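Local coordinates for protein chitinase (Paenibacillus sp. FPU-7, PDB 5GZT) that probably catalyses random endo-hydrolysis of the beta-1,4 linkages between N-acetylglucosamine units in chitin and chitodextrins, at residues 309-314 with 373-378; 314-319 with 393-398; 869-874 with 915-920; 890-895 with 920-925. One frame throughout, in Å; residues are numbered along the deposited sequence.

Contact 1: residues 309-314 with 373-378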
loop_
_atom_site.group_PDB
_atom_site.type_symbol
_atom_site.label_atom_id
_atom_site.label_comp_id
_atom_site.label_asym_id
_atom_site.label_seq_id
_atom_site.Cartn_x
_atom_site.Cartn_y
_atom_site.Cartn_z
ATOM N N GLY B 309 17.873 1.207 0.099
ATOM C CA GLY B 309 19.077 1.608 -0.567
ATOM C C GLY B 309 19.756 2.713 0.160
ATOM O O GLY B 309 19.131 3.492 0.850
ATOM N N ARG B 310 21.078 2.806 -0.018
ATOM C CA ARG B 310 21.884 3.773 0.685
ATOM C C ARG B 310 22.756 4.633 -0.242
ATOM O O ARG B 310 22.910 4.377 -1.452
ATOM C CB ARG B 310 22.704 3.059 1.750
ATOM C CG ARG B 310 21.886 2.520 2.937
ATOM C CD ARG B 310 21.287 3.681 3.703
ATOM N NE ARG B 310 20.191 3.404 4.615
ATOM C CZ ARG B 310 20.326 3.106 5.908
ATOM N NH1 ARG B 310 21.510 2.975 6.462
ATOM N NH2 ARG B 310 19.248 2.962 6.659
ATOM N N ILE B 311 23.323 5.662 0.347
ATOM C CA ILE B 311 24.200 6.515 -0.414
ATOM C C ILE B 311 25.669 6.363 -0.014
ATOM O O ILE B 311 26.046 6.682 1.116
ATOM C CB ILE B 311 23.774 7.958 -0.264
ATOM C CG1 ILE B 311 22.294 8.071 -0.685
ATOM C CG2 ILE B 311 24.679 8.869 -1.108
ATOM C CD1 ILE B 311 21.699 9.416 -0.401
ATOM N N ASN B 312 26.488 5.913 -0.969
ATOM C CA ASN B 312 27.958 5.919 -0.810
ATOM C C ASN B 312 28.688 6.609 -1.997
ATOM O O ASN B 312 28.440 6.252 -3.152
ATOM C CB ASN B 312 28.481 4.501 -0.714
ATOM C CG ASN B 312 29.861 4.451 -0.101
ATOM O OD1 ASN B 312 30.230 5.316 0.704
ATOM N ND2 ASN B 312 30.609 3.419 -0.439
ATOM N N ASN B 313 29.581 7.564 -1.697
ATOM C CA ASN B 313 30.264 8.358 -2.746
ATOM C C ASN B 313 29.212 8.881 -3.708
ATOM O O ASN B 313 29.312 8.651 -4.913
ATOM C CB ASN B 313 31.314 7.553 -3.556
ATOM C CG ASN B 313 32.418 6.935 -2.697
ATOM O OD1 ASN B 313 32.871 5.825 -2.986
ATOM N ND2 ASN B 313 32.865 7.642 -1.665
ATOM N N GLY B 314 28.154 9.465 -3.138
ATOM C CA GLY B 314 27.118 10.186 -3.868
ATOM C C GLY B 314 26.317 9.380 -4.823
ATOM O O GLY B 314 25.591 9.952 -5.637
ATOM N N GLU B 373 23.023 8.664 5.773
ATOM C CA GLU B 373 23.846 9.833 5.368
ATOM C C GLU B 373 23.896 9.987 3.859
ATOM O O GLU B 373 23.548 9.022 3.089
ATOM C CB GLU B 373 25.278 9.609 5.828
ATOM C CG GLU B 373 25.356 9.368 7.326
ATOM C CD GLU B 373 26.764 9.195 7.874
ATOM O OE1 GLU B 373 26.912 9.675 9.024
ATOM O OE2 GLU B 373 27.656 8.560 7.207
ATOM N N GLY B 374 24.350 11.168 3.438
ATOM C CA GLY B 374 24.663 11.385 2.049
ATOM C C GLY B 374 23.740 12.273 1.240
ATOM O O GLY B 374 24.132 12.729 0.183
ATOM N N PHE B 375 22.497 12.437 1.668
ATOM C CA PHE B 375 21.586 13.327 0.977
ATOM C C PHE B 375 22.016 14.815 0.893
ATOM O O PHE B 375 21.760 15.398 -0.124
ATOM C CB PHE B 375 20.136 13.285 1.546
ATOM C CG PHE B 375 19.323 12.123 1.068
ATOM C CD1 PHE B 375 19.012 11.984 -0.243
ATOM C CD2 PHE B 375 18.884 11.141 1.966
ATOM C CE1 PHE B 375 18.262 10.898 -0.691
ATOM C CE2 PHE B 375 18.171 10.066 1.540
ATOM C CZ PHE B 375 17.848 9.933 0.207
ATOM N N SER B 376 22.530 15.449 1.950
ATOM C CA SER B 376 22.800 16.884 1.910
ATOM C C SER B 376 23.826 17.137 0.774
ATOM O O SER B 376 23.554 17.927 -0.188
ATOM C CB SER B 376 23.249 17.400 3.269
ATOM O OG SER B 376 23.160 18.826 3.324
ATOM N N ASP B 377 24.914 16.337 0.798
ATOM C CA ASP B 377 25.927 16.319 -0.266
ATOM C C ASP B 377 25.398 15.895 -1.623
ATOM O O ASP B 377 25.729 16.524 -2.636
ATOM C CB ASP B 377 27.146 15.428 0.087
ATOM C CG ASP B 377 27.988 16.003 1.188
ATOM O OD1 ASP B 377 27.727 17.096 1.732
ATOM O OD2 ASP B 377 28.954 15.336 1.549
ATOM N N ALA B 378 24.600 14.836 -1.683
ATOM C CA ALA B 378 24.085 14.392 -2.978
ATOM C C ALA B 378 23.267 15.468 -3.689
ATOM O O ALA B 378 23.235 15.514 -4.915
ATOM C CB ALA B 378 23.262 13.135 -2.837
HETATM O O HOH W 1 23.113 6.307 2.962
#

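Contact 2: residues 314-319 with 393-398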
loop_
_atom_site.group_PDB
_atom_site.type_symbol
_atom_site.label_atom_id
_atom_site.label_comp_id
_atom_site.label_asym_id
_atom_site.label_seq_id
_atom_site.Cartn_x
_atom_site.Cartn_y
_atom_site.Cartn_z
ATOM N N GLY B 314 28.154 9.465 -3.138
ATOM C CA GLY B 314 27.118 10.186 -3.868
ATOM C C GLY B 314 26.317 9.380 -4.823
ATOM O O GLY B 314 25.591 9.952 -5.637
ATOM N N LYS B 315 26.427 8.061 -4.715
ATOM C CA LYS B 315 25.653 7.118 -5.494
ATOM C C LYS B 315 24.853 6.123 -4.601
ATOM O O LYS B 315 25.150 5.866 -3.437
ATOM C CB LYS B 315 26.568 6.313 -6.397
ATOM C CG LYS B 315 27.414 7.151 -7.352
ATOM C CD LYS B 315 28.782 6.505 -7.525
ATOM C CE LYS B 315 29.638 7.216 -8.558
ATOM N NZ LYS B 315 30.310 6.183 -9.377
ATOM N N VAL B 316 23.889 5.512 -5.247
ATOM C CA VAL B 316 22.964 4.610 -4.639
ATOM C C VAL B 316 23.464 3.166 -4.689
ATOM O O VAL B 316 23.577 2.593 -5.773
ATOM C CB VAL B 316 21.575 4.676 -5.328
ATOM C CG1 VAL B 316 20.594 3.686 -4.666
ATOM C CG2 VAL B 316 21.024 6.104 -5.311
ATOM N N VAL B 317 23.587 2.567 -3.498
ATOM C CA VAL B 317 24.158 1.232 -3.277
ATOM C C VAL B 317 23.282 0.382 -2.377
ATOM O O VAL B 317 22.466 0.913 -1.634
ATOM C CB VAL B 317 25.507 1.354 -2.575
ATOM C CG1 VAL B 317 26.569 1.991 -3.516
ATOM C CG2 VAL B 317 25.406 2.155 -1.277
ATOM N N THR B 318 23.445 -0.918 -2.416
ATOM C CA THR B 318 22.760 -1.747 -1.453
ATOM C C THR B 318 23.239 -1.405 -0.009
ATOM O O THR B 318 24.317 -0.796 0.202
ATOM C CB THR B 318 22.943 -3.239 -1.750
ATOM O OG1 THR B 318 24.323 -3.532 -1.798
ATOM C CG2 THR B 318 22.326 -3.640 -3.007
ATOM N N ILE B 319 22.407 -1.716 1.003
ATOM C CA ILE B 319 22.722 -1.336 2.406
ATOM C C ILE B 319 24.014 -2.006 2.932
ATOM O O ILE B 319 24.749 -1.440 3.746
ATOM C CB ILE B 319 21.520 -1.608 3.346
ATOM C CG1 ILE B 319 21.627 -0.837 4.634
ATOM C CG2 ILE B 319 21.308 -3.095 3.567
ATOM C CD1 ILE B 319 20.338 -0.935 5.507
ATOM N N LEU B 393 18.445 5.673 -10.854
ATOM C CA LEU B 393 17.839 4.974 -11.984
ATOM C C LEU B 393 18.524 3.648 -12.289
ATOM O O LEU B 393 17.873 2.618 -12.596
ATOM C CB LEU B 393 17.680 5.887 -13.237
ATOM C CG LEU B 393 16.336 6.665 -13.280
ATOM C CD1 LEU B 393 16.351 7.892 -12.351
ATOM C CD2 LEU B 393 15.946 7.053 -14.707
ATOM N N ASP B 394 19.842 3.611 -12.165
ATOM C CA ASP B 394 20.572 2.315 -12.332
ATOM C C ASP B 394 20.078 1.219 -11.386
ATOM O O ASP B 394 19.866 0.030 -11.817
ATOM C CB ASP B 394 22.091 2.508 -12.131
ATOM C CG ASP B 394 22.746 3.312 -13.284
ATOM O OD1 ASP B 394 22.248 3.185 -14.421
ATOM O OD2 ASP B 394 23.686 4.107 -13.035
ATOM N N PHE B 395 19.919 1.626 -10.108
ATOM C CA PHE B 395 19.421 0.690 -9.075
ATOM C C PHE B 395 18.083 0.150 -9.478
ATOM O O PHE B 395 17.906 -1.123 -9.585
ATOM C CB PHE B 395 19.357 1.376 -7.722
ATOM C CG PHE B 395 19.297 0.411 -6.569
ATOM C CD1 PHE B 395 18.116 -0.286 -6.289
ATOM C CD2 PHE B 395 20.419 0.183 -5.778
ATOM C CE1 PHE B 395 18.065 -1.194 -5.234
ATOM C CE2 PHE B 395 20.344 -0.685 -4.704
ATOM C CZ PHE B 395 19.183 -1.399 -4.464
ATOM N N MET B 396 17.172 1.100 -9.798
ATOM C CA MET B 396 15.796 0.783 -10.205
ATOM C C MET B 396 15.777 -0.198 -11.351
ATOM O O MET B 396 15.081 -1.255 -11.316
ATOM C CB MET B 396 15.023 2.066 -10.558
ATOM C CG MET B 396 13.526 1.884 -10.774
ATOM S SD MET B 396 12.667 3.317 -11.464
ATOM C CE MET B 396 12.889 2.856 -13.179
ATOM N N ASN B 397 16.558 0.150 -12.385
ATOM C CA ASN B 397 16.697 -0.710 -13.582
ATOM C C ASN B 397 17.401 -1.993 -13.330
ATOM O O ASN B 397 16.956 -3.050 -13.861
ATOM C CB ASN B 397 17.415 0.041 -14.709
ATOM C CG ASN B 397 16.603 1.196 -15.176
ATOM O OD1 ASN B 397 17.084 2.340 -15.310
ATOM N ND2 ASN B 397 15.328 0.928 -15.364
ATOM N N LYS B 398 18.485 -1.945 -12.531
ATOM C CA LYS B 398 19.239 -3.190 -12.231
ATOM C C LYS B 398 18.342 -4.246 -11.638
ATOM O O LYS B 398 18.357 -5.389 -12.084
ATOM C CB LYS B 398 20.411 -2.918 -11.310
ATOM C CG LYS B 398 21.158 -4.157 -10.757
ATOM C CD LYS B 398 22.529 -3.729 -10.218
ATOM C CE LYS B 398 23.308 -4.822 -9.501
ATOM N NZ LYS B 398 23.689 -5.955 -10.375
#

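Contact 3: residues 869-874 with 915-920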
loop_
_atom_site.group_PDB
_atom_site.type_symbol
_atom_site.label_atom_id
_atom_site.label_comp_id
_atom_site.label_asym_id
_atom_site.label_seq_id
_atom_site.Cartn_x
_atom_site.Cartn_y
_atom_site.Cartn_z
ATOM N N GLU B 869 -38.564 -43.084 -5.698
ATOM C CA GLU B 869 -38.647 -44.515 -5.847
ATOM C C GLU B 869 -37.263 -45.108 -5.836
ATOM O O GLU B 869 -37.071 -46.129 -5.267
ATOM C CB GLU B 869 -39.358 -44.914 -7.181
ATOM C CG GLU B 869 -40.851 -44.663 -7.150
ATOM C CD GLU B 869 -41.287 -43.223 -7.538
ATOM O OE1 GLU B 869 -40.460 -42.291 -7.781
ATOM O OE2 GLU B 869 -42.524 -43.039 -7.605
ATOM N N THR B 870 -36.319 -44.490 -6.503
ATOM C CA THR B 870 -34.951 -45.085 -6.543
ATOM C C THR B 870 -34.265 -44.960 -5.178
ATOM O O THR B 870 -33.507 -45.857 -4.755
ATOM C CB THR B 870 -34.106 -44.460 -7.625
ATOM O OG1 THR B 870 -34.112 -43.046 -7.500
ATOM C CG2 THR B 870 -34.695 -44.797 -9.014
ATOM N N ARG B 871 -34.545 -43.869 -4.480
ATOM C CA ARG B 871 -33.952 -43.622 -3.131
ATOM C C ARG B 871 -34.444 -44.699 -2.162
ATOM O O ARG B 871 -33.666 -45.332 -1.462
ATOM C CB ARG B 871 -34.344 -42.196 -2.635
ATOM C CG ARG B 871 -33.703 -41.154 -3.492
ATOM C CD ARG B 871 -33.714 -39.772 -2.962
ATOM N NE ARG B 871 -35.002 -39.127 -3.021
ATOM C CZ ARG B 871 -35.440 -38.258 -3.944
ATOM N NH1 ARG B 871 -34.748 -37.926 -4.958
ATOM N NH2 ARG B 871 -36.639 -37.687 -3.789
ATOM N N GLU B 872 -35.748 -44.929 -2.205
ATOM C CA GLU B 872 -36.415 -45.964 -1.482
ATOM C C GLU B 872 -35.802 -47.340 -1.730
ATOM O O GLU B 872 -35.436 -48.071 -0.780
ATOM C CB GLU B 872 -37.931 -45.915 -1.827
ATOM C CG GLU B 872 -38.769 -47.040 -1.236
ATOM C CD GLU B 872 -39.109 -46.769 0.213
ATOM O OE1 GLU B 872 -38.965 -45.564 0.622
ATOM O OE2 GLU B 872 -39.528 -47.757 0.892
ATOM N N GLU B 873 -35.646 -47.679 -2.995
ATOM C CA GLU B 873 -35.084 -48.957 -3.314
ATOM C C GLU B 873 -33.612 -49.115 -2.833
ATOM O O GLU B 873 -33.228 -50.151 -2.248
ATOM C CB GLU B 873 -35.144 -49.139 -4.837
ATOM C CG GLU B 873 -34.689 -50.496 -5.233
ATOM C CD GLU B 873 -34.758 -50.724 -6.744
ATOM O OE1 GLU B 873 -34.833 -49.735 -7.552
ATOM O OE2 GLU B 873 -34.730 -51.947 -7.053
ATOM N N LEU B 874 -32.802 -48.098 -3.043
ATOM C CA LEU B 874 -31.408 -48.155 -2.604
ATOM C C LEU B 874 -31.380 -48.237 -1.054
ATOM O O LEU B 874 -30.672 -49.064 -0.470
ATOM C CB LEU B 874 -30.564 -46.951 -3.126
ATOM C CG LEU B 874 -29.081 -47.105 -2.687
ATOM C CD1 LEU B 874 -28.417 -48.117 -3.561
ATOM C CD2 LEU B 874 -28.276 -45.809 -2.718
ATOM N N PHE B 915 -28.809 -35.624 -3.167
ATOM C CA PHE B 915 -27.976 -36.146 -2.093
ATOM C C PHE B 915 -28.596 -35.849 -0.743
ATOM O O PHE B 915 -28.685 -36.734 0.121
ATOM C CB PHE B 915 -26.560 -35.611 -2.218
ATOM C CG PHE B 915 -25.546 -36.246 -1.271
ATOM C CD1 PHE B 915 -25.577 -37.589 -0.955
ATOM C CD2 PHE B 915 -24.523 -35.467 -0.707
ATOM C CE1 PHE B 915 -24.618 -38.147 -0.145
ATOM C CE2 PHE B 915 -23.601 -36.024 0.136
ATOM C CZ PHE B 915 -23.637 -37.377 0.408
ATOM N N THR B 916 -29.117 -34.643 -0.600
ATOM C CA THR B 916 -29.790 -34.223 0.629
ATOM C C THR B 916 -31.031 -35.129 0.811
ATOM O O THR B 916 -31.334 -35.616 1.936
ATOM C CB THR B 916 -30.180 -32.754 0.504
ATOM O OG1 THR B 916 -28.973 -31.999 0.330
ATOM C CG2 THR B 916 -31.021 -32.293 1.724
ATOM N N ALA B 917 -31.790 -35.355 -0.262
ATOM C CA ALA B 917 -33.025 -36.193 -0.128
ATOM C C ALA B 917 -32.669 -37.636 0.143
ATOM O O ALA B 917 -33.365 -38.315 0.929
ATOM C CB ALA B 917 -33.942 -36.038 -1.400
ATOM N N LEU B 918 -31.550 -38.081 -0.405
ATOM C CA LEU B 918 -31.043 -39.439 -0.156
ATOM C C LEU B 918 -30.686 -39.674 1.322
ATOM O O LEU B 918 -31.094 -40.641 1.919
ATOM C CB LEU B 918 -29.869 -39.746 -1.066
ATOM C CG LEU B 918 -29.373 -41.183 -0.959
ATOM C CD1 LEU B 918 -30.290 -42.163 -1.633
ATOM C CD2 LEU B 918 -28.040 -41.308 -1.635
ATOM N N LEU B 919 -29.932 -38.754 1.886
ATOM C CA LEU B 919 -29.535 -38.793 3.303
ATOM C C LEU B 919 -30.718 -38.674 4.181
ATOM O O LEU B 919 -30.836 -39.401 5.187
ATOM C CB LEU B 919 -28.494 -37.714 3.597
ATOM C CG LEU B 919 -27.166 -37.992 2.910
ATOM C CD1 LEU B 919 -26.194 -36.839 3.056
ATOM C CD2 LEU B 919 -26.525 -39.294 3.373
ATOM N N LYS B 920 -31.647 -37.773 3.836
ATOM C CA LYS B 920 -32.845 -37.622 4.641
ATOM C C LYS B 920 -33.608 -38.962 4.710
ATOM O O LYS B 920 -34.143 -39.372 5.772
ATOM C CB LYS B 920 -33.772 -36.547 4.045
ATOM C CG LYS B 920 -35.096 -36.396 4.732
ATOM C CD LYS B 920 -35.989 -35.383 4.011
ATOM C CE LYS B 920 -37.202 -35.151 4.911
ATOM N NZ LYS B 920 -37.848 -33.987 4.265
#

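Contact 4: residues 890-895 with 920-925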
loop_
_atom_site.group_PDB
_atom_site.type_symbol
_atom_site.label_atom_id
_atom_site.label_comp_id
_atom_site.label_asym_id
_atom_site.label_seq_id
_atom_site.Cartn_x
_atom_site.Cartn_y
_atom_site.Cartn_z
ATOM N N ILE B 890 -24.395 -47.277 8.433
ATOM C CA ILE B 890 -24.070 -47.102 7.029
ATOM C C ILE B 890 -23.279 -45.773 6.825
ATOM O O ILE B 890 -23.655 -44.691 7.306
ATOM C CB ILE B 890 -25.381 -47.094 6.175
ATOM C CG1 ILE B 890 -25.999 -48.474 6.125
ATOM C CG2 ILE B 890 -25.108 -46.669 4.734
ATOM C CD1 ILE B 890 -27.463 -48.459 5.688
ATOM N N ASP B 891 -22.187 -45.861 6.104
ATOM C CA ASP B 891 -21.475 -44.715 5.608
ATOM C C ASP B 891 -21.575 -44.652 4.101
ATOM O O ASP B 891 -21.458 -45.708 3.446
ATOM C CB ASP B 891 -20.012 -44.871 5.990
ATOM C CG ASP B 891 -19.131 -43.752 5.381
ATOM O OD1 ASP B 891 -19.260 -42.556 5.731
ATOM O OD2 ASP B 891 -18.264 -44.154 4.566
ATOM N N LEU B 892 -21.899 -43.499 3.541
ATOM C CA LEU B 892 -21.977 -43.331 2.076
ATOM C C LEU B 892 -20.827 -42.482 1.576
ATOM O O LEU B 892 -20.646 -41.357 2.049
ATOM C CB LEU B 892 -23.282 -42.653 1.679
ATOM C CG LEU B 892 -24.590 -43.307 2.047
ATOM C CD1 LEU B 892 -25.779 -42.556 1.456
ATOM C CD2 LEU B 892 -24.609 -44.756 1.622
ATOM N N ASP B 893 -20.106 -42.980 0.594
ATOM C CA ASP B 893 -18.907 -42.371 0.052
ATOM C C ASP B 893 -19.135 -42.173 -1.429
ATOM O O ASP B 893 -18.710 -42.985 -2.212
ATOM C CB ASP B 893 -17.566 -43.202 0.274
ATOM C CG ASP B 893 -17.205 -43.407 1.775
ATOM O OD1 ASP B 893 -17.927 -42.815 2.589
ATOM O OD2 ASP B 893 -16.202 -44.111 2.198
ATOM N N TRP B 894 -19.800 -41.072 -1.784
ATOM C CA TRP B 894 -20.182 -40.751 -3.120
ATOM C C TRP B 894 -19.111 -39.799 -3.616
ATOM O O TRP B 894 -18.918 -38.708 -3.029
ATOM C CB TRP B 894 -21.518 -40.110 -3.073
ATOM C CG TRP B 894 -22.095 -39.697 -4.425
ATOM C CD1 TRP B 894 -21.433 -39.565 -5.673
ATOM C CD2 TRP B 894 -23.418 -39.184 -4.644
ATOM N NE1 TRP B 894 -22.327 -39.083 -6.609
ATOM C CE2 TRP B 894 -23.527 -38.848 -6.009
ATOM C CE3 TRP B 894 -24.534 -39.053 -3.827
ATOM C CZ2 TRP B 894 -24.717 -38.408 -6.572
ATOM C CZ3 TRP B 894 -25.732 -38.566 -4.378
ATOM C CH2 TRP B 894 -25.801 -38.268 -5.753
ATOM N N GLU B 895 -18.382 -40.223 -4.657
ATOM C CA GLU B 895 -17.189 -39.489 -5.106
ATOM C C GLU B 895 -17.345 -39.057 -6.553
ATOM O O GLU B 895 -16.837 -39.765 -7.446
ATOM C CB GLU B 895 -15.918 -40.345 -4.918
ATOM C CG GLU B 895 -15.718 -40.639 -3.437
ATOM C CD GLU B 895 -14.386 -41.305 -3.097
ATOM O OE1 GLU B 895 -13.471 -41.250 -3.900
ATOM O OE2 GLU B 895 -14.240 -41.819 -1.985
ATOM N N LYS B 920 -31.647 -37.773 3.836
ATOM C CA LYS B 920 -32.845 -37.622 4.641
ATOM C C LYS B 920 -33.608 -38.962 4.710
ATOM O O LYS B 920 -34.143 -39.372 5.772
ATOM C CB LYS B 920 -33.772 -36.547 4.045
ATOM C CG LYS B 920 -35.096 -36.396 4.732
ATOM C CD LYS B 920 -35.989 -35.383 4.011
ATOM C CE LYS B 920 -37.202 -35.151 4.911
ATOM N NZ LYS B 920 -37.848 -33.987 4.265
ATOM N N LEU B 921 -33.726 -39.613 3.565
ATOM C CA LEU B 921 -34.507 -40.894 3.506
ATOM C C LEU B 921 -33.731 -41.976 4.256
ATOM O O LEU B 921 -34.309 -42.764 5.014
ATOM C CB LEU B 921 -34.771 -41.308 2.074
ATOM C CG LEU B 921 -35.565 -42.632 2.024
ATOM C CD1 LEU B 921 -36.960 -42.361 2.556
ATOM C CD2 LEU B 921 -35.749 -43.040 0.578
ATOM N N PHE B 922 -32.441 -42.050 4.042
ATOM C CA PHE B 922 -31.613 -43.059 4.776
ATOM C C PHE B 922 -31.751 -42.885 6.311
ATOM O O PHE B 922 -31.934 -43.897 7.039
ATOM C CB PHE B 922 -30.145 -43.021 4.404
ATOM C CG PHE B 922 -29.741 -43.939 3.258
ATOM C CD1 PHE B 922 -30.199 -43.761 1.987
ATOM C CD2 PHE B 922 -28.852 -44.950 3.483
ATOM C CE1 PHE B 922 -29.821 -44.614 1.008
ATOM C CE2 PHE B 922 -28.438 -45.756 2.505
ATOM C CZ PHE B 922 -28.917 -45.620 1.262
ATOM N N ARG B 923 -31.748 -41.624 6.789
ATOM C CA ARG B 923 -31.905 -41.367 8.251
ATOM C C ARG B 923 -33.272 -41.754 8.738
ATOM O O ARG B 923 -33.386 -42.422 9.778
ATOM C CB ARG B 923 -31.627 -39.932 8.602
ATOM C CG ARG B 923 -31.700 -39.524 10.080
ATOM C CD ARG B 923 -31.684 -40.658 11.151
ATOM N NE ARG B 923 -30.521 -41.303 11.339
ATOM C CZ ARG B 923 -30.163 -42.412 11.967
ATOM N NH1 ARG B 923 -30.828 -43.406 12.538
ATOM N NH2 ARG B 923 -28.814 -42.524 11.931
ATOM N N GLU B 924 -34.306 -41.456 7.954
ATOM C CA GLU B 924 -35.636 -41.936 8.320
ATOM C C GLU B 924 -35.699 -43.454 8.421
ATOM O O GLU B 924 -36.169 -44.010 9.413
ATOM C CB GLU B 924 -36.673 -41.400 7.321
ATOM C CG GLU B 924 -38.057 -41.916 7.566
ATOM C CD GLU B 924 -39.098 -41.337 6.582
ATOM O OE1 GLU B 924 -39.009 -41.480 5.369
ATOM O OE2 GLU B 924 -39.996 -40.740 7.051
ATOM N N LYS B 925 -35.210 -44.149 7.435
ATOM C CA LYS B 925 -35.258 -45.609 7.473
ATOM C C LYS B 925 -34.456 -46.182 8.599
ATOM O O LYS B 925 -34.808 -47.174 9.123
ATOM C CB LYS B 925 -34.777 -46.187 6.168
ATOM C CG LYS B 925 -35.800 -45.809 5.096
ATOM C CD LYS B 925 -35.810 -46.697 3.916
ATOM C CE LYS B 925 -36.834 -46.224 2.912
ATOM N NZ LYS B 925 -38.274 -46.368 3.298
#

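Contact 1: residues 309-314 with 373-378
I311 meets E373, G374 and F375 at the rim of the first family 18 TIM barrel, where strand 303-312 ends beside the short helix 375-378 that follows barrel strand 362-368. Apolar contact comes first. The delta methyl of I311 lies over the centre of the F375 ring, a CH-pi contact with CD1 3.7 Å from the ring centroid and 9° off its normal. CG1 of I311 stands anti to its own carbonyl carbon (chi1 -56°) and CD1 continues outward in an extended chain (chi2 172°), which carries the methyl out to the aromatic face. The two side chains cross at about a right angle. The other branch, CG2, rests 4.0 Å from CA of G374. A beta carbon on G374 would run into this methyl and also press on the carbonyl oxygen of E373, so the turn into the helix depends on a residue without one. G374 is the N-cap, and its carbonyl oxygen receives the first helical bond, from N of A378. Elsewhere, F375 stacks on W408, while R310 is tied to G368 and D322. No direct hydrogen bond joins the two segments; a single water bridges their backbones. It accepts from the amide of I311, with N 2.7 Å from the water oxygen, and donates to the carbonyl of E373, whose O lies 2.8 Å from the same water.

Contact 2: residues 314-319 with 393-398
The hairpin strand that pairs antiparallel with strand 303-312 at the rim of the first family 18 TIM barrel brings V316 and the neighbouring T318 against F395 of helix 382-398. The strand and helix segments approach to 8.5 Å between axes and run at 37° to each other. F395 does most of the touching: with CG anti to the backbone N (chi1 -161°), its ring leaves the helix for the strand. V316 meets it obliquely, CG1 lying 3.7 Å from CD2 of F395. Farther out, the edge of the ring faces backbone, with N of T318 in the ring plane 3.9 Å from CE2 of F395. The methyl of T318 joins there too, CG2 lying 3.9 Å from CE2 of F395; the two side chains cross at about a right angle. All of this is van der Waals contact. With an alanine in place of F395, the methyl of T318 and CG1 of V316 would probably lose the ring they rest on, and a gap would open between strand and helix. Polar support lies one turn earlier, where the hydroxyl of S391 bonds to N of V316. The F395 ring also touches L348 of helix 344-352 and meets the ring of Y399, which places the contact between the two helices and the hairpin strand.

Contact 3: residues 869-874 with 915-920
R871 lies along helix 911-933, its aliphatic part against L918 and its flat end against A917. The planar group carries one half of the contact. CB of A917 sits over the centre of one face of the R871 guanidinium, 3.6 Å above its plane and 3.7 Å from CZ of R871, so a methyl is covered by a delocalised group rather than by another hydrocarbon. A bend at chi3 (-74°) turns that group across A917. NH1 of R871 donates to the carbonyl of A865, outside the two segments. The apolar half follows the stem: CG of R871 is 4.0 Å from CD1 of L918, and its CD lies 3.8 Å from the backbone N of L918. On the inner side L874 adds a looser touch, CD2 to CD1 of L918 at 4.3 Å. A serine in place of R871 would probably uncover the methyl of A917, take the stem away from L918 and leave the carbonyl of A865 without this donor. No hydrogen bond crosses between the segments, although farther along the same helix pair E872 forms a salt bridge with K925. The segment axes come within 9.9 Å and cross at -43°. This is side-by-side packing of consecutive outer helices in a TIM barrel, here those following the third and fourth barrel strands of the second family 18 domain.

Contact 4: residues 890-895 with 920-925
L892 and I890 point from the fourth strand of the second TIM barrel, 889-893, toward F922 on the helix 911-933 that follows it, joining inner and outer layers of one beta-alpha unit. L892 and F922 approach from opposite directions and meet methyl to ring face. CD1 of L892 stands over the ring centre, 4.3 Å from the centroid and 7° off the normal, a CH-pi contact at comfortable distance. With CG of L892 anti to its own carbonyl carbon (chi1 -59°), both methyls reach the helix side of the strand. I890 comes in differently: its chain crosses F922 at about a right angle, and CG2 reaches the ring obliquely. F922 also touches A878 of helix 868-884, while L892 packs against L918 and L919, so the ring belongs to a wider hydrophobic layer between barrel wall and helices.

D891 and D893, the alternate residues of the strand, are turned from the helix; with E895 they have the spacing of the DxDxE signature of family 18. D891 is hydrogen-bonded to S852 and D893 to Y769, on the side of the strand turned from the helix. On the helix side one ring atom takes both aliphatic partners: CE2 of F922 lies 4.1 Å from CD2 of L892 and equally 4.1 Å from CG2 of I890.

In the fold
Contacts 1 and 2 belong to the first family 18 domain, contacts 3 and 4 to the second; the centres of contacts 1 and 3 lie about 77 Å apart. Each pair is interlocked. Contacts 1 and 2 share G314 and the hairpin of strands 303-312 and 315-318, where O of R310 and N of V317 probably hydrogen-bond at 2.8 Å. Contacts 3 and 4 share K920 and helix 911-933. Contacts 2 and 4 are buried and have no hydrogen bond between their segments, each centred on a phenylalanine between strand and helix; in contact 2 the ring edge also meets backbone. Contacts 1 and 3 are partly buried, and polar groups enter: a bridging water in one, a guanidinium face in the other.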